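Local coordinates for DUF3256 domain-containing protein (Porphyromonas gingivalis W83, PDB 2P3P) that is of unknown function but belongs to the DUF3256 family and probably binds metal ions such as magnesium, at residues T171-L176 against I186-E191. Sequence-based numbering, arbitrary orientation.
Sequences TVTETL and IFLSPE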
ATOM      1  N   THR A 171       9.190  -5.803  -7.303  1.00  8.14           N
ATOM      2  CA  THR A 171       8.514  -6.830  -8.077  1.00  8.73           C
ATOM      3  C   THR A 171       9.037  -6.835  -9.511  1.00  8.90           C
ATOM      4  O   THR A 171       8.353  -7.343 -10.400  1.00  9.03           O
ATOM      5  CB  THR A 171       6.986  -6.684  -8.032  1.00  8.59           C
ATOM      6  OG1 THR A 171       6.616  -5.370  -8.441  1.00 10.80           O
ATOM      7  CG2 THR A 171       6.408  -6.901  -6.618  1.00 10.34           C
ATOM      8  N   VAL A 172      10.245  -6.301  -9.724  1.00  9.26           N
ATOM      9  CA  VAL A 172      10.934  -6.373 -11.017  1.00  9.48           C
ATOM     10  C   VAL A 172      11.359  -7.827 -11.368  1.00  9.68           C
ATOM     11  O   VAL A 172      11.245  -8.278 -12.515  1.00 10.89           O
ATOM     12  CB  VAL A 172      12.197  -5.413 -11.035  1.00  9.32           C
ATOM     13  CG1 VAL A 172      12.998  -5.579 -12.311  1.00 10.51           C
ATOM     14  CG2 VAL A 172      11.793  -3.955 -10.841  1.00  7.65           C
ATOM     15  N   THR A 173      11.918  -8.537 -10.401  1.00 10.54           N
ATOM     16  CA  THR A 173      12.430  -9.857 -10.678  1.00 11.55           C
ATOM     17  C   THR A 173      11.407 -10.753 -11.365  1.00 12.43           C
ATOM     18  O   THR A 173      11.733 -11.418 -12.342  1.00 14.68           O
ATOM     19  CB  THR A 173      12.971 -10.564  -9.439  1.00 12.14           C
ATOM     20  OG1 THR A 173      14.020  -9.786  -8.860  1.00 10.93           O
ATOM     21  CG2 THR A 173      13.498 -11.978  -9.828  1.00  9.92           C
ATOM     22  N   GLU A 174      10.158 -10.730 -10.922  1.00 13.38           N
ATOM     23  CA  GLU A 174       9.124 -11.555 -11.591  1.00 13.62           C
ATOM     24  C   GLU A 174       8.824 -11.141 -13.039  1.00 13.60           C
ATOM     25  O   GLU A 174       8.378 -11.969 -13.828  1.00 14.72           O
ATOM     26  CB  GLU A 174       7.853 -11.620 -10.763  1.00 14.34           C
ATOM     27  CG  GLU A 174       7.154 -10.314 -10.560  1.00 16.09           C
ATOM     28  CD  GLU A 174       6.195 -10.395  -9.410  1.00 15.36           C
ATOM     29  OE1 GLU A 174       6.651 -10.264  -8.244  1.00 18.12           O
ATOM     30  OE2 GLU A 174       4.988 -10.643  -9.672  1.00 16.62           O
ATOM     31  N   THR A 175       9.154  -9.904 -13.409  1.00 13.96           N
ATOM     32  CA  THR A 175       8.972  -9.412 -14.784  1.00 13.41           C
ATOM     33  C   THR A 175      10.028  -9.925 -15.789  1.00 13.34           C
ATOM     34  O   THR A 175       9.795  -9.907 -16.997  1.00 12.21           O
ATOM     35  CB  THR A 175       8.885  -7.864 -14.837  1.00 14.09           C
ATOM     36  OG1 THR A 175      10.153  -7.266 -14.539  1.00 12.49           O
ATOM     37  CG2 THR A 175       7.806  -7.330 -13.864  1.00 11.18           C
ATOM     38  N   LEU A 176      11.170 -10.404 -15.287  1.00 13.61           N
ATOM     39  CA  LEU A 176      12.290 -10.761 -16.130  1.00 14.06           C
ATOM     40  C   LEU A 176      12.038 -12.081 -16.850  1.00 15.14           C
ATOM     41  O   LEU A 176      11.382 -12.961 -16.314  1.00 16.82           O
ATOM     42  CB  LEU A 176      13.560 -10.907 -15.289  1.00 13.38           C
ATOM     43  CG  LEU A 176      13.959  -9.696 -14.445  1.00 12.56           C
ATOM     44  CD1 LEU A 176      15.253 -10.028 -13.631  1.00 15.16           C
ATOM     45  CD2 LEU A 176      14.134  -8.488 -15.342  1.00 14.95           C
ATOM     46  N   ILE A 186      22.534 -12.445  -9.167  1.00 12.97           N
ATOM     47  CA  ILE A 186      23.824 -12.115  -8.555  1.00 12.66           C
ATOM     48  C   ILE A 186      23.816 -10.769  -7.872  1.00 12.80           C
ATOM     49  O   ILE A 186      24.735 -10.499  -7.073  1.00 12.76           O
ATOM     50  CB  ILE A 186      25.051 -12.203  -9.533  1.00 13.67           C
ATOM     51  CG1 ILE A 186      25.150 -11.028 -10.495  1.00 12.70           C
ATOM     52  CG2 ILE A 186      24.998 -13.480 -10.321  1.00 12.89           C
ATOM     53  CD1 ILE A 186      26.520 -10.921 -11.218  1.00 13.78           C
ATOM     54  N   PHE A 187      22.836  -9.915  -8.204  1.00 11.62           N
ATOM     55  CA  PHE A 187      22.799  -8.578  -7.645  1.00 11.54           C
ATOM     56  C   PHE A 187      21.423  -8.054  -7.163  1.00 10.95           C
ATOM     57  O   PHE A 187      21.391  -7.198  -6.306  1.00 12.25           O
ATOM     58  CB  PHE A 187      23.463  -7.598  -8.602  1.00 10.12           C
ATOM     59  CG  PHE A 187      22.608  -7.188  -9.765  1.00  9.98           C
ATOM     60  CD1 PHE A 187      21.745  -6.093  -9.657  1.00 10.41           C
ATOM     61  CD2 PHE A 187      22.658  -7.899 -10.959  1.00  6.80           C
ATOM     62  CE1 PHE A 187      20.983  -5.714 -10.723  1.00 10.02           C
ATOM     63  CE2 PHE A 187      21.884  -7.526 -12.027  1.00 11.06           C
ATOM     64  CZ  PHE A 187      21.030  -6.464 -11.911  1.00  8.37           C
ATOM     65  N   LEU A 188      20.321  -8.574  -7.688  1.00 11.86           N
ATOM     66  CA  LEU A 188      18.995  -8.089  -7.339  1.00 12.25           C
ATOM     67  C   LEU A 188      18.291  -9.006  -6.338  1.00 12.47           C
ATOM     68  O   LEU A 188      17.971 -10.171  -6.669  1.00 13.65           O
ATOM     69  CB  LEU A 188      18.132  -8.045  -8.571  1.00 13.24           C
ATOM     70  CG  LEU A 188      16.804  -7.363  -8.365  1.00 11.48           C
ATOM     71  CD1 LEU A 188      16.984  -5.946  -7.649  1.00 11.51           C
ATOM     72  CD2 LEU A 188      16.112  -7.215  -9.764  1.00 13.16           C
ATOM     73  N   SER A 189      18.052  -8.498  -5.141  1.00 10.22           N
ATOM     74  CA  SER A 189      17.590  -9.329  -4.038  1.00 10.19           C
ATOM     75  C   SER A 189      16.087  -9.214  -3.916  1.00  8.79           C
ATOM     76  O   SER A 189      15.541  -8.130  -3.994  1.00  9.35           O
ATOM     77  CB  SER A 189      18.195  -8.897  -2.685  1.00 10.11           C
ATOM     78  OG  SER A 189      17.538  -9.530  -1.585  1.00  9.20           O
ATOM     79  N   PRO A 190      15.423 -10.324  -3.620  1.00 10.00           N
ATOM     80  CA  PRO A 190      13.984 -10.336  -3.383  1.00  9.55           C
ATOM     81  C   PRO A 190      13.622  -9.948  -1.961  1.00  9.06           C
ATOM     82  O   PRO A 190      12.426  -9.829  -1.648  1.00 10.02           O
ATOM     83  CB  PRO A 190      13.608 -11.796  -3.646  1.00  9.85           C
ATOM     84  CG  PRO A 190      14.814 -12.567  -3.231  1.00 11.34           C
ATOM     85  CD  PRO A 190      16.018 -11.644  -3.373  1.00 10.41           C
ATOM     86  N   GLU A 191      14.605  -9.760  -1.083  1.00  8.13           N
ATOM     87  CA  GLU A 191      14.281  -9.433   0.308  1.00  8.17           C
ATOM     88  C   GLU A 191      13.578  -8.060   0.448  1.00  7.51           C
ATOM     89  O   GLU A 191      14.050  -7.048  -0.056  1.00  7.13           O
ATOM     90  CB  GLU A 191      15.533  -9.407   1.167  1.00  8.40           C
ATOM     91  CG  GLU A 191      15.272  -9.594   2.639  1.00  9.75           C
ATOM     92  CD  GLU A 191      14.730 -10.980   2.979  1.00 14.32           C
ATOM     93  OE1 GLU A 191      14.988 -11.937   2.198  1.00 19.53           O
ATOM     94  OE2 GLU A 191      14.048 -11.112   4.020  1.00 17.53           O
TER
HETATM   95  O   HOH W   1      16.399 -11.044  -8.829  1.00 24.83           O
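Leu188 reaches across to Thr173 with one methyl, CD2, which lies 3.4 Å from the hydroxyl oxygen OG1 of Thr173. CG of Leu188 is anti to its backbone N (chi1 -171°), which carries the branched end over to the turn of residues 172-175, and the two side chains run past one another in opposite directions. The same CD2 also meets CG1 of Val172 at 4.3 Å, a looser apolar touch. A water adds a polar bridge: it sits 2.7 Å from OG1 of Thr173 and donates to the backbone O of Leu188 at 2.8 Å. Both segments belong to the helix-containing connection between the antiparallel strands 165-170 and 193-197, one leaving the first strand and the other leading into the second. Gln170 ties them further, its NE2 bonding to both Thr173 OG1 and Ser189 O. The 172-175 turn is held by Val172 O, which accepts from Thr175 N at 2.8 Å and from Thr175 OG1, the latter on a lone pair in the carbonyl plane. Within 186-191, Ser189 OG accepts from Glu191 N at 3.0 Å, an ST turn. The Val172 side chain lies about 6 Å from that of Ser149, which binds magnesium, though none is bound here.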